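Local coordinates for protein beta-galactoside alpha-2,6-sialyltransferase (Photobacterium sp., PDB 2Z4T) that transfers sialic acid from a CMP-activated donor to galactose-ended acceptors such as lactose, forming alpha-2,6 linkages, at residues D122-P127 and S199-H204; D228-G233 and N289-R294; L293-L298 and D313-M318. One frame throughout, in Å; residues are numbered along the deposited sequence.

Contact 1. Residues D122-P127 and S199-H204; sequences DHASLP and SSNTAH. With GAL (beta-D-galactopyranose), chain B; C5P (cytidine-5'-monophosphate), chain C.
Asn201 reaches across to Asp122, ND2 donating a 2.9 Å hydrogen bond to Asp122 OD1 that arrives nearly in line with the carboxylate C-O bond and stays in the amide plane. The same ND2 is hydrogen-bonded to Asp232. At the other corner of the amide, Asn201 OD1 accepts from His204 N (3.0 Å) in an Asx motif, so both ends of the group are gripped and its rotation is fixed. Asp122 OD1 also takes Ala124 N, from the opposite face of the carboxylate, in an Asx turn, while OD2 is bonded to Thr128. Pro127 lies alongside Asn201, pointing the same way, with CG 3.7 Å from ND2. All this sits at the carboxyl ends of the neighbouring parallel strands 103-122 and 194-201 of the GT-B fold, where the following loops carry part of the acceptor site. From there His123, its CG in the position between backbone N and carbonyl carbon (chi1 68°), turns an edge to a face of His204 in a T-shaped pair, planes at 71°. The touching atom is His123 CE1, 3.4 Å from His204 CD2. The two rings converge on galactose: His123 NE2 donates to O4 (2.9 Å) and O5 (3.2 Å), and His204 NE2 donates to O4 at 3.1 Å. ND1 of His204 is hydrogen-bonded to His175. Beyond Ala124, Ser125 CB and Leu126 CD1 touch the ribose of CMP.

Contact 2. Residues D228-G233 and N289-R294; sequences DLYDDG and NYHFLR. With GAL (beta-D-galactopyranose), chain B.
Asn289 opens the pairing: its carbonyl O accepts from Leu229 N at 2.8 Å, while its CB lies beside the Asp228 carboxylate, which has Asn226 as a polar partner. Tyr290, on the other face of the sheet, runs side by side with Leu229. Leu229 CD1 sits over the centre of the phenol ring, 3.5 Å from its centroid, a CH-pi contact; the hydroxyl is held beyond by Val279 and Trp282. His291 returns to the face of Asp228 and Tyr230. Its backbone N donates to Leu229 O at 2.7 Å, and ND1 adds a weak bond to the same oxygen. In the conformer described, one of two modelled, the imidazole and the Tyr230 ring form an offset stack, centroids 4.4 Å apart and planes at 16°, with Tyr230 CE2 over one face of the imidazole, offset toward the rim. Asp134 holds the Tyr230 hydroxyl. At Phe292 the parallel strands begin to part; its CA lies 3.3 Å from Asp231 OD2, and its side chain packs on Tyr237 and Leu240 of helix 234-243 and on Leu315. Leu293 N then donates to Asp231 OD2 at 2.7 Å, from the anti side and 33° out of the carboxylate plane. With CG anti to the backbone N (chi1 -176°), the Leu293 side chain brings CD2 to 3.9 Å from Gly233 CA. Arg294 N is bonded to the Tyr237 hydroxyl, which also meets Asp231 OD2. The buried carboxylate of Asp231 thus ties together the two segments leaving the sheet, and probably helps hold the loop of Asp232. There Asp232 OD1 accepts a 2.6 Å bond from galactose O6, the hydroxyl that an alpha-2,6 transferase modifies.

Contact 3. Residues L293-L298 and D313-M318; sequences LRKDYL and DSLKQM. With PO4 (phosphate ion), chain I.
Lys295 starts beside Gln317 and runs over Leu315 to its carbonyl and a phosphate, extended beyond CG. CB lies 3.4 Å from Gln317 OE1. CG, anti to the backbone N (chi1 178°), rests on Leu315 CG at 3.8 Å. CD passes the backbone N of Gln317 and comes within 3.4 Å of phosphate O1; CE lies near both that oxygen and Leu315 O. At the tip NZ donates to phosphate O1 (2.7 Å) and to Leu315 O (3.1 Å), the latter from above the carbonyl plane. The phosphate, probably from the crystallisation liquor, is also bonded through O3 by Gln317 N. Strand 315-317 runs parallel to strand 288-292, and the chain between them passes through helices 297-300 and 305-311, a beta-alpha-beta crossover whose first turn is a type I turn, Arg294 to Tyr297. The Gln317 amide clasps the backbone just there: OE1 accepts from Lys295 N at 2.9 Å, and NE2 donates to Leu293 O at 3.1 Å, nearly straight but from 63° out of the carbonyl plane. NE2 also donates to Met318 O. Arg294 grips Asp296 side-on, NE and NH2 each to one carboxylate oxygen, a salt bridge within the turn. Leu298 CD1 packs on Leu315 CD2, and at the other end Met318 CE lies against the backbone of Leu293.

In the fold
From the N terminus, the chain passes the beta-sandwich domain and enters the sialyltransferase sheet. Contact 1 comes first, closing a loop of 71 residues between strand 103-122 and strand 194-201. Contact 2 opens after it, its mainly helical loop bringing strand 288-292 beside strand 222-230. Contact 3 starts on Leu293 and Arg294, where contact 2 ends, and closes a short helical loop to strand 315-317. The three thus follow in series, without nesting or crossing, and step across one sheet. Contacts 1 and 2 both reach galactose and are joined by Thr202 N to Tyr230 O; Leu126 packs on Leu293 and Met318, tying contact 1 to contact 3.

Contact 1. Residues D122-P127 and S199-H204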
loop_
_atom_site.group_PDB
_atom_site.type_symbol
_atom_site.label_atom_id
_atom_site.label_comp_id
_atom_site.label_asym_id
_atom_site.label_seq_id
_atom_site.Cartn_x
_atom_site.Cartn_y
_atom_site.Cartn_z
ATOM N N ASP A 122 -6.657 0.119 -4.497
ATOM C CA ASP A 122 -7.250 0.533 -3.248
ATOM C C ASP A 122 -7.789 1.961 -3.330
ATOM O O ASP A 122 -7.215 2.827 -3.994
ATOM C CB ASP A 122 -6.226 0.422 -2.102
ATOM C CG ASP A 122 -6.782 0.937 -0.785
ATOM O OD1 ASP A 122 -7.906 0.534 -0.407
ATOM O OD2 ASP A 122 -6.112 1.756 -0.131
ATOM N N HIS A 123 -8.877 2.206 -2.616
ATOM C CA HIS A 123 -9.533 3.500 -2.640
ATOM C C HIS A 123 -9.356 4.163 -1.282
ATOM O O HIS A 123 -9.663 5.348 -1.141
ATOM C CB HIS A 123 -11.030 3.324 -2.900
ATOM C CG HIS A 123 -11.740 2.660 -1.762
ATOM N ND1 HIS A 123 -11.649 1.302 -1.524
ATOM C CD2 HIS A 123 -12.499 3.171 -0.761
ATOM C CE1 HIS A 123 -12.338 1.003 -0.436
ATOM N NE2 HIS A 123 -12.862 2.119 0.046
ATOM N N ALA A 124 -8.889 3.397 -0.292
ATOM C CA ALA A 124 -8.829 3.852 1.104
ATOM C C ALA A 124 -7.449 4.420 1.443
ATOM O O ALA A 124 -6.837 5.056 0.582
ATOM C CB ALA A 124 -9.208 2.733 2.043
ATOM N N SER A 125 -6.953 4.213 2.671
ATOM C CA SER A 125 -5.660 4.810 3.081
ATOM C C SER A 125 -4.622 3.770 3.446
ATOM O O SER A 125 -3.494 3.788 2.933
ATOM C CB SER A 125 -5.821 5.765 4.260
ATOM O OG SER A 125 -6.790 6.758 3.990
ATOM N N LEU A 126 -5.012 2.852 4.320
ATOM C CA LEU A 126 -4.090 1.844 4.833
ATOM C C LEU A 126 -3.494 0.948 3.741
ATOM O O LEU A 126 -2.255 0.899 3.602
ATOM C CB LEU A 126 -4.763 1.014 5.908
ATOM C CG LEU A 126 -3.797 0.393 6.902
ATOM C CD1 LEU A 126 -2.784 1.400 7.408
ATOM C CD2 LEU A 126 -4.600 -0.146 8.060
ATOM N N PRO A 127 -4.352 0.274 2.933
ATOM C CA PRO A 127 -3.787 -0.612 1.907
ATOM C C PRO A 127 -2.868 0.132 0.944
ATOM O O PRO A 127 -1.817 -0.404 0.545
ATOM C CB PRO A 127 -5.017 -1.132 1.167
ATOM C CG PRO A 127 -6.164 -0.959 2.149
ATOM C CD PRO A 127 -5.823 0.293 2.904
ATOM N N SER A 199 -2.598 -7.048 -5.823
ATOM C CA SER A 199 -2.699 -6.523 -4.487
ATOM C C SER A 199 -3.980 -5.717 -4.318
ATOM O O SER A 199 -4.305 -4.856 -5.142
ATOM C CB SER A 199 -1.481 -5.650 -4.147
ATOM O OG SER A 199 -1.509 -5.273 -2.773
ATOM N N SER A 200 -4.693 -5.979 -3.229
ATOM C CA SER A 200 -5.923 -5.269 -2.965
ATOM C C SER A 200 -6.193 -5.033 -1.497
ATOM O O SER A 200 -5.759 -5.813 -0.634
ATOM C CB SER A 200 -7.121 -6.013 -3.552
ATOM O OG SER A 200 -8.334 -5.385 -3.156
ATOM N N ASN A 201 -6.896 -3.923 -1.249
ATOM C CA ASN A 201 -7.790 -3.760 -0.104
ATOM C C ASN A 201 -8.529 -5.093 0.163
ATOM O O ASN A 201 -9.138 -5.661 -0.746
ATOM C CB ASN A 201 -8.773 -2.619 -0.435
ATOM C CG ASN A 201 -9.752 -2.317 0.684
ATOM O OD1 ASN A 201 -10.557 -3.174 1.077
ATOM N ND2 ASN A 201 -9.728 -1.068 1.169
ATOM N N THR A 202 -8.443 -5.592 1.392
ATOM C CA THR A 202 -9.000 -6.896 1.740
ATOM C C THR A 202 -10.525 -6.936 1.633
ATOM O O THR A 202 -11.072 -7.747 0.851
ATOM C CB THR A 202 -8.516 -7.361 3.144
ATOM O OG1 THR A 202 -7.079 -7.395 3.157
ATOM C CG2 THR A 202 -9.052 -8.754 3.497
ATOM N N ALA A 203 -11.205 -6.065 2.392
ATOM C CA ALA A 203 -12.686 -6.013 2.413
ATOM C C ALA A 203 -13.284 -5.884 1.025
ATOM O O ALA A 203 -14.381 -6.400 0.778
ATOM C CB ALA A 203 -13.197 -4.876 3.291
ATOM N N HIS A 204 -12.554 -5.202 0.136
ATOM C CA HIS A 204 -12.998 -4.930 -1.237
ATOM C C HIS A 204 -12.303 -5.799 -2.298
ATOM O O HIS A 204 -12.350 -5.455 -3.484
ATOM C CB HIS A 204 -12.765 -3.448 -1.572
ATOM C CG HIS A 204 -13.617 -2.516 -0.778
ATOM N ND1 HIS A 204 -14.797 -1.994 -1.263
ATOM C CD2 HIS A 204 -13.488 -2.045 0.486
ATOM C CE1 HIS A 204 -15.353 -1.238 -0.331
ATOM N NE2 HIS A 204 -14.585 -1.262 0.742
HETATM C C1 GAL B . -15.826 3.867 1.932
HETATM C C2 GAL B . -16.320 2.428 1.799
HETATM C C3 GAL B . -16.014 1.670 3.088
HETATM C C4 GAL B . -14.538 1.835 3.476
HETATM C C5 GAL B . -14.112 3.305 3.476
HETATM C C6 GAL B . -12.601 3.491 3.649
HETATM O O2 GAL B . -17.706 2.427 1.496
HETATM O O3 GAL B . -16.327 0.293 2.934
HETATM O O4 GAL B . -13.754 1.090 2.570
HETATM O O5 GAL B . -14.449 3.880 2.238
HETATM O O6 GAL B . -12.148 3.102 4.929
HETATM O O3P C5P C . -9.828 6.410 10.726
HETATM P P C5P C . -9.696 5.197 9.882
HETATM O O1P C5P C . -10.529 5.413 8.627
HETATM O O2P C5P C . -9.874 3.914 10.668
HETATM O "O5'" C5P C . -8.173 5.147 9.460
HETATM C "C5'" C5P C . -7.705 4.335 8.406
HETATM C "C4'" C5P C . -6.322 4.888 8.066
HETATM O "O4'" C5P C . -6.436 6.250 7.631
HETATM C "C3'" C5P C . -5.386 4.967 9.258
HETATM O "O3'" C5P C . -4.631 3.777 9.453
HETATM C "C2'" C5P C . -4.452 6.066 8.836
HETATM O "O2'" C5P C . -3.567 5.607 7.812
HETATM C "C1'" C5P C . -5.335 7.032 8.114
HETATM N N1 C5P C . -5.757 8.100 9.017
HETATM C C2 C5P C . -4.870 9.183 9.267
HETATM N N3 C5P C . -5.238 10.203 10.082
HETATM C C4 C5P C . -6.459 10.202 10.684
HETATM C C5 C5P C . -7.361 9.141 10.456
HETATM C C6 C5P C . -6.983 8.091 9.601
HETATM O O2 C5P C . -3.741 9.215 8.755
HETATM N N4 C5P C . -6.795 11.245 11.484
#

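Contact 2. Residues D228-G233 and N289-R294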
loop_
_atom_site.group_PDB
_atom_site.type_symbol
_atom_site.label_atom_id
_atom_site.label_comp_id
_atom_site.label_asym_id
_atom_site.label_seq_id
_atom_site.Cartn_x
_atom_site.Cartn_y
_atom_site.Cartn_z
ATOM N N ASP A 228 -1.671 -10.261 -2.672
ATOM C CA ASP A 228 -1.524 -9.611 -1.368
ATOM C C ASP A 228 -2.831 -8.965 -0.962
ATOM O O ASP A 228 -3.452 -8.248 -1.755
ATOM C CB ASP A 228 -0.457 -8.524 -1.431
ATOM C CG ASP A 228 0.947 -9.066 -1.288
ATOM O OD1 ASP A 228 1.118 -10.130 -0.643
ATOM O OD2 ASP A 228 1.890 -8.401 -1.816
ATOM N N LEU A 229 -3.237 -9.198 0.275
ATOM C CA LEU A 229 -4.420 -8.551 0.818
ATOM C C LEU A 229 -4.060 -7.692 2.043
ATOM O O LEU A 229 -3.518 -8.199 3.043
ATOM C CB LEU A 229 -5.491 -9.602 1.127
ATOM C CG LEU A 229 -5.712 -10.358 -0.194
ATOM C CD1 LEU A 229 -5.664 -11.878 -0.048
ATOM C CD2 LEU A 229 -6.910 -9.846 -1.015
ATOM N N TYR A 230 -4.326 -6.393 1.936
ATOM C CA TYR A 230 -4.032 -5.449 2.995
ATOM C C TYR A 230 -5.360 -4.903 3.455
ATOM O O TYR A 230 -6.167 -4.488 2.615
ATOM C CB TYR A 230 -3.138 -4.302 2.488
ATOM C CG TYR A 230 -1.712 -4.695 2.183
ATOM C CD1 TYR A 230 -1.276 -4.868 0.866
ATOM C CD2 TYR A 230 -0.793 -4.906 3.211
ATOM C CE1 TYR A 230 0.054 -5.259 0.568
ATOM C CE2 TYR A 230 0.547 -5.278 2.938
ATOM C CZ TYR A 230 0.951 -5.454 1.614
ATOM O OH TYR A 230 2.256 -5.810 1.358
ATOM N N ASP A 231 -5.588 -4.920 4.773
ATOM C CA ASP A 231 -6.843 -4.454 5.381
ATOM C C ASP A 231 -7.137 -2.986 5.104
ATOM O O ASP A 231 -6.265 -2.136 5.236
ATOM C CB ASP A 231 -6.818 -4.628 6.903
ATOM C CG ASP A 231 -6.877 -6.074 7.335
ATOM O OD1 ASP A 231 -7.408 -6.887 6.553
ATOM O OD2 ASP A 231 -6.383 -6.394 8.448
ATOM N N ASP A 232 -8.389 -2.708 4.753
ATOM C CA ASP A 232 -8.911 -1.356 4.698
ATOM C C ASP A 232 -8.586 -0.655 6.010
ATOM O O ASP A 232 -8.136 0.491 6.014
ATOM C CB ASP A 232 -10.420 -1.422 4.476
ATOM C CG ASP A 232 -11.027 -0.072 4.198
ATOM O OD1 ASP A 232 -11.065 0.788 5.122
ATOM O OD2 ASP A 232 -11.484 0.108 3.045
ATOM N N GLY A 233 -8.792 -1.371 7.109
ATOM C CA GLY A 233 -8.438 -0.931 8.441
ATOM C C GLY A 233 -9.380 -1.613 9.424
ATOM O O GLY A 233 -9.521 -2.835 9.426
ATOM N N ASN A 289 -1.159 -13.853 0.313
ATOM C CA ASN A 289 -0.815 -13.465 1.685
ATOM C C ASN A 289 -1.785 -12.420 2.236
ATOM O O ASN A 289 -2.015 -11.378 1.588
ATOM C CB ASN A 289 0.636 -12.975 1.766
ATOM C CG ASN A 289 1.639 -14.102 1.515
ATOM O OD1 ASN A 289 2.105 -14.292 0.393
ATOM N ND2 ASN A 289 1.925 -14.886 2.547
ATOM N N TYR A 290 -2.380 -12.721 3.395
ATOM C CA TYR A 290 -3.226 -11.752 4.101
ATOM C C TYR A 290 -2.412 -10.985 5.146
ATOM O O TYR A 290 -1.935 -11.556 6.148
ATOM C CB TYR A 290 -4.434 -12.414 4.778
ATOM C CG TYR A 290 -5.478 -12.931 3.821
ATOM C CD1 TYR A 290 -6.668 -12.230 3.599
ATOM C CD2 TYR A 290 -5.284 -14.124 3.145
ATOM C CE1 TYR A 290 -7.643 -12.718 2.721
ATOM C CE2 TYR A 290 -6.234 -14.627 2.274
ATOM C CZ TYR A 290 -7.411 -13.927 2.062
ATOM O OH TYR A 290 -8.323 -14.449 1.185
ATOM N N HIS A 291 -2.278 -9.684 4.933
ATOM C CA HIS A 291 -1.541 -8.849 5.871
ATOM C C HIS A 291 -2.510 -8.150 6.815
ATOM O O HIS A 291 -3.067 -7.114 6.481
ATOM C CB HIS A 291 -0.670 -7.858 5.107
ATOM C CG HIS A 291 0.241 -8.513 4.123
ATOM N ND1 HIS A 291 -0.154 -8.827 2.838
ATOM C CD2 HIS A 291 1.516 -8.948 4.242
ATOM C CE1 HIS A 291 0.847 -9.406 2.203
ATOM N NE2 HIS A 291 1.869 -9.499 3.035
ATOM N N PHE A 292 -2.730 -8.741 7.983
ATOM C CA PHE A 292 -3.734 -8.245 8.901
ATOM C C PHE A 292 -3.213 -7.049 9.677
ATOM O O PHE A 292 -2.114 -7.095 10.241
ATOM C CB PHE A 292 -4.151 -9.354 9.879
ATOM C CG PHE A 292 -5.356 -10.179 9.432
ATOM C CD1 PHE A 292 -5.416 -10.744 8.169
ATOM C CD2 PHE A 292 -6.411 -10.417 10.312
ATOM C CE1 PHE A 292 -6.508 -11.523 7.766
ATOM C CE2 PHE A 292 -7.530 -11.191 9.919
ATOM C CZ PHE A 292 -7.571 -11.749 8.645
ATOM N N LEU A 293 -4.003 -5.980 9.730
ATOM C CA LEU A 293 -3.690 -4.862 10.617
ATOM C C LEU A 293 -3.384 -5.356 12.036
ATOM O O LEU A 293 -2.448 -4.874 12.688
ATOM C CB LEU A 293 -4.846 -3.858 10.645
ATOM C CG LEU A 293 -4.688 -2.565 11.443
ATOM C CD1 LEU A 293 -3.450 -1.792 11.020
ATOM C CD2 LEU A 293 -5.940 -1.710 11.310
ATOM N N ARG A 294 -4.177 -6.303 12.519
ATOM C CA ARG A 294 -3.914 -6.920 13.805
ATOM C C ARG A 294 -4.202 -8.408 13.704
ATOM O O ARG A 294 -5.323 -8.864 13.964
ATOM C CB ARG A 294 -4.747 -6.265 14.910
ATOM C CG ARG A 294 -4.230 -4.889 15.394
ATOM C CD ARG A 294 -2.925 -4.997 16.190
ATOM N NE ARG A 294 -3.143 -5.670 17.477
ATOM C CZ ARG A 294 -3.413 -5.045 18.624
ATOM N NH1 ARG A 294 -3.490 -3.715 18.661
ATOM N NH2 ARG A 294 -3.613 -5.743 19.739
HETATM C C1 GAL B . -15.826 3.867 1.932
HETATM C C2 GAL B . -16.320 2.428 1.799
HETATM C C3 GAL B . -16.014 1.670 3.088
HETATM C C4 GAL B . -14.538 1.835 3.476
HETATM C C5 GAL B . -14.112 3.305 3.476
HETATM C C6 GAL B . -12.601 3.491 3.649
HETATM O O2 GAL B . -17.706 2.427 1.496
HETATM O O3 GAL B . -16.327 0.293 2.934
HETATM O O4 GAL B . -13.754 1.090 2.570
HETATM O O5 GAL B . -14.449 3.880 2.238
HETATM O O6 GAL B . -12.148 3.102 4.929
#

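Contact 3. Residues L293-L298 and D313-M318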
loop_
_atom_site.group_PDB
_atom_site.type_symbol
_atom_site.label_atom_id
_atom_site.label_comp_id
_atom_site.label_asym_id
_atom_site.label_seq_id
_atom_site.Cartn_x
_atom_site.Cartn_y
_atom_site.Cartn_z
ATOM N N LEU A 293 -4.003 -5.980 9.730
ATOM C CA LEU A 293 -3.690 -4.862 10.617
ATOM C C LEU A 293 -3.384 -5.356 12.036
ATOM O O LEU A 293 -2.448 -4.874 12.688
ATOM C CB LEU A 293 -4.846 -3.858 10.645
ATOM C CG LEU A 293 -4.688 -2.565 11.443
ATOM C CD1 LEU A 293 -3.450 -1.792 11.020
ATOM C CD2 LEU A 293 -5.940 -1.710 11.310
ATOM N N ARG A 294 -4.177 -6.303 12.519
ATOM C CA ARG A 294 -3.914 -6.920 13.805
ATOM C C ARG A 294 -4.202 -8.408 13.704
ATOM O O ARG A 294 -5.323 -8.864 13.964
ATOM C CB ARG A 294 -4.747 -6.265 14.910
ATOM C CG ARG A 294 -4.230 -4.889 15.394
ATOM C CD ARG A 294 -2.925 -4.997 16.190
ATOM N NE ARG A 294 -3.143 -5.670 17.477
ATOM C CZ ARG A 294 -3.413 -5.045 18.624
ATOM N NH1 ARG A 294 -3.490 -3.715 18.661
ATOM N NH2 ARG A 294 -3.613 -5.743 19.739
ATOM N N LYS A 295 -3.181 -9.158 13.306
ATOM C CA LYS A 295 -3.263 -10.605 13.195
ATOM C C LYS A 295 -3.763 -11.282 14.467
ATOM O O LYS A 295 -4.474 -12.292 14.395
ATOM C CB LYS A 295 -1.902 -11.172 12.803
ATOM C CG LYS A 295 -1.853 -12.677 12.703
ATOM C CD LYS A 295 -0.502 -13.118 12.177
ATOM C CE LYS A 295 -0.145 -14.511 12.664
ATOM N NZ LYS A 295 0.898 -15.111 11.793
ATOM N N ASP A 296 -3.402 -10.730 15.622
ATOM C CA ASP A 296 -3.713 -11.359 16.897
ATOM C C ASP A 296 -5.210 -11.394 17.180
ATOM O O ASP A 296 -5.663 -12.128 18.052
ATOM C CB ASP A 296 -2.922 -10.733 18.067
ATOM C CG ASP A 296 -3.075 -9.210 18.163
ATOM O OD1 ASP A 296 -3.370 -8.548 17.138
ATOM O OD2 ASP A 296 -2.870 -8.668 19.275
ATOM N N TYR A 297 -5.982 -10.621 16.431
ATOM C CA TYR A 297 -7.425 -10.671 16.578
ATOM C C TYR A 297 -7.985 -12.074 16.301
ATOM O O TYR A 297 -8.928 -12.513 16.977
ATOM C CB TYR A 297 -8.120 -9.640 15.691
ATOM C CG TYR A 297 -9.570 -9.491 16.043
ATOM C CD1 TYR A 297 -9.942 -8.943 17.273
ATOM C CD2 TYR A 297 -10.579 -9.913 15.169
ATOM C CE1 TYR A 297 -11.270 -8.789 17.618
ATOM C CE2 TYR A 297 -11.932 -9.757 15.504
ATOM C CZ TYR A 297 -12.266 -9.199 16.735
ATOM O OH TYR A 297 -13.582 -9.058 17.125
ATOM N N LEU A 298 -7.413 -12.787 15.327
ATOM C CA LEU A 298 -7.901 -14.148 15.053
ATOM C C LEU A 298 -7.569 -15.179 16.157
ATOM O O LEU A 298 -8.039 -16.315 16.102
ATOM C CB LEU A 298 -7.456 -14.648 13.680
ATOM C CG LEU A 298 -7.936 -13.855 12.468
ATOM C CD1 LEU A 298 -7.709 -14.669 11.174
ATOM C CD2 LEU A 298 -9.394 -13.417 12.618
ATOM N N ASP A 313 -1.056 -20.736 6.798
ATOM C CA ASP A 313 0.211 -20.027 6.677
ATOM C C ASP A 313 0.189 -18.890 5.637
ATOM O O ASP A 313 1.240 -18.435 5.200
ATOM C CB ASP A 313 1.379 -21.013 6.459
ATOM C CG ASP A 313 1.275 -21.783 5.126
ATOM O OD1 ASP A 313 0.700 -21.229 4.145
ATOM O OD2 ASP A 313 1.766 -22.949 5.069
ATOM N N SER A 314 -1.004 -18.434 5.245
ATOM C CA SER A 314 -1.150 -17.201 4.474
ATOM C C SER A 314 -1.513 -16.040 5.405
ATOM O O SER A 314 -1.687 -14.902 4.959
ATOM C CB SER A 314 -2.207 -17.344 3.384
ATOM O OG SER A 314 -1.819 -18.282 2.392
ATOM N N LEU A 315 -1.631 -16.316 6.697
ATOM C CA LEU A 315 -1.978 -15.272 7.657
ATOM C C LEU A 315 -0.711 -14.550 8.124
ATOM O O LEU A 315 0.147 -15.153 8.778
ATOM C CB LEU A 315 -2.768 -15.855 8.828
ATOM C CG LEU A 315 -3.281 -14.912 9.915
ATOM C CD1 LEU A 315 -4.196 -13.849 9.326
ATOM C CD2 LEU A 315 -3.979 -15.691 11.070
ATOM N N LYS A 316 -0.596 -13.272 7.763
ATOM C CA LYS A 316 0.577 -12.453 8.113
ATOM C C LYS A 316 0.177 -11.248 8.954
ATOM O O LYS A 316 -0.978 -10.809 8.914
ATOM C CB LYS A 316 1.324 -11.974 6.844
ATOM C CG LYS A 316 1.795 -13.096 5.889
ATOM C CD LYS A 316 2.683 -14.091 6.652
ATOM C CE LYS A 316 2.905 -15.383 5.876
ATOM N NZ LYS A 316 3.895 -15.187 4.786
ATOM N N GLN A 317 1.119 -10.731 9.735
ATOM C CA GLN A 317 0.927 -9.471 10.433
ATOM C C GLN A 317 1.446 -8.358 9.533
ATOM O O GLN A 317 2.588 -8.426 9.045
ATOM C CB GLN A 317 1.677 -9.480 11.778
ATOM C CG GLN A 317 1.779 -8.122 12.506
ATOM C CD GLN A 317 0.426 -7.465 12.753
ATOM O OE1 GLN A 317 -0.494 -8.101 13.265
ATOM N NE2 GLN A 317 0.293 -6.192 12.364
ATOM N N MET A 318 0.623 -7.340 9.300
ATOM C CA MET A 318 1.078 -6.123 8.595
ATOM C C MET A 318 2.378 -5.589 9.249
ATOM O O MET A 318 2.494 -5.539 10.472
ATOM C CB MET A 318 -0.025 -5.079 8.635
ATOM C CG MET A 318 -0.029 -4.077 7.510
ATOM S SD MET A 318 -1.446 -2.927 7.580
ATOM C CE MET A 318 -2.713 -3.953 6.836
HETATM P P PO4 I . 3.963 -12.708 10.408
HETATM O O1 PO4 I . 2.604 -13.282 10.739
HETATM O O2 PO4 I . 4.753 -13.756 9.639
HETATM O O3 PO4 I . 3.786 -11.486 9.544
HETATM O O4 PO4 I . 4.633 -12.343 11.721
#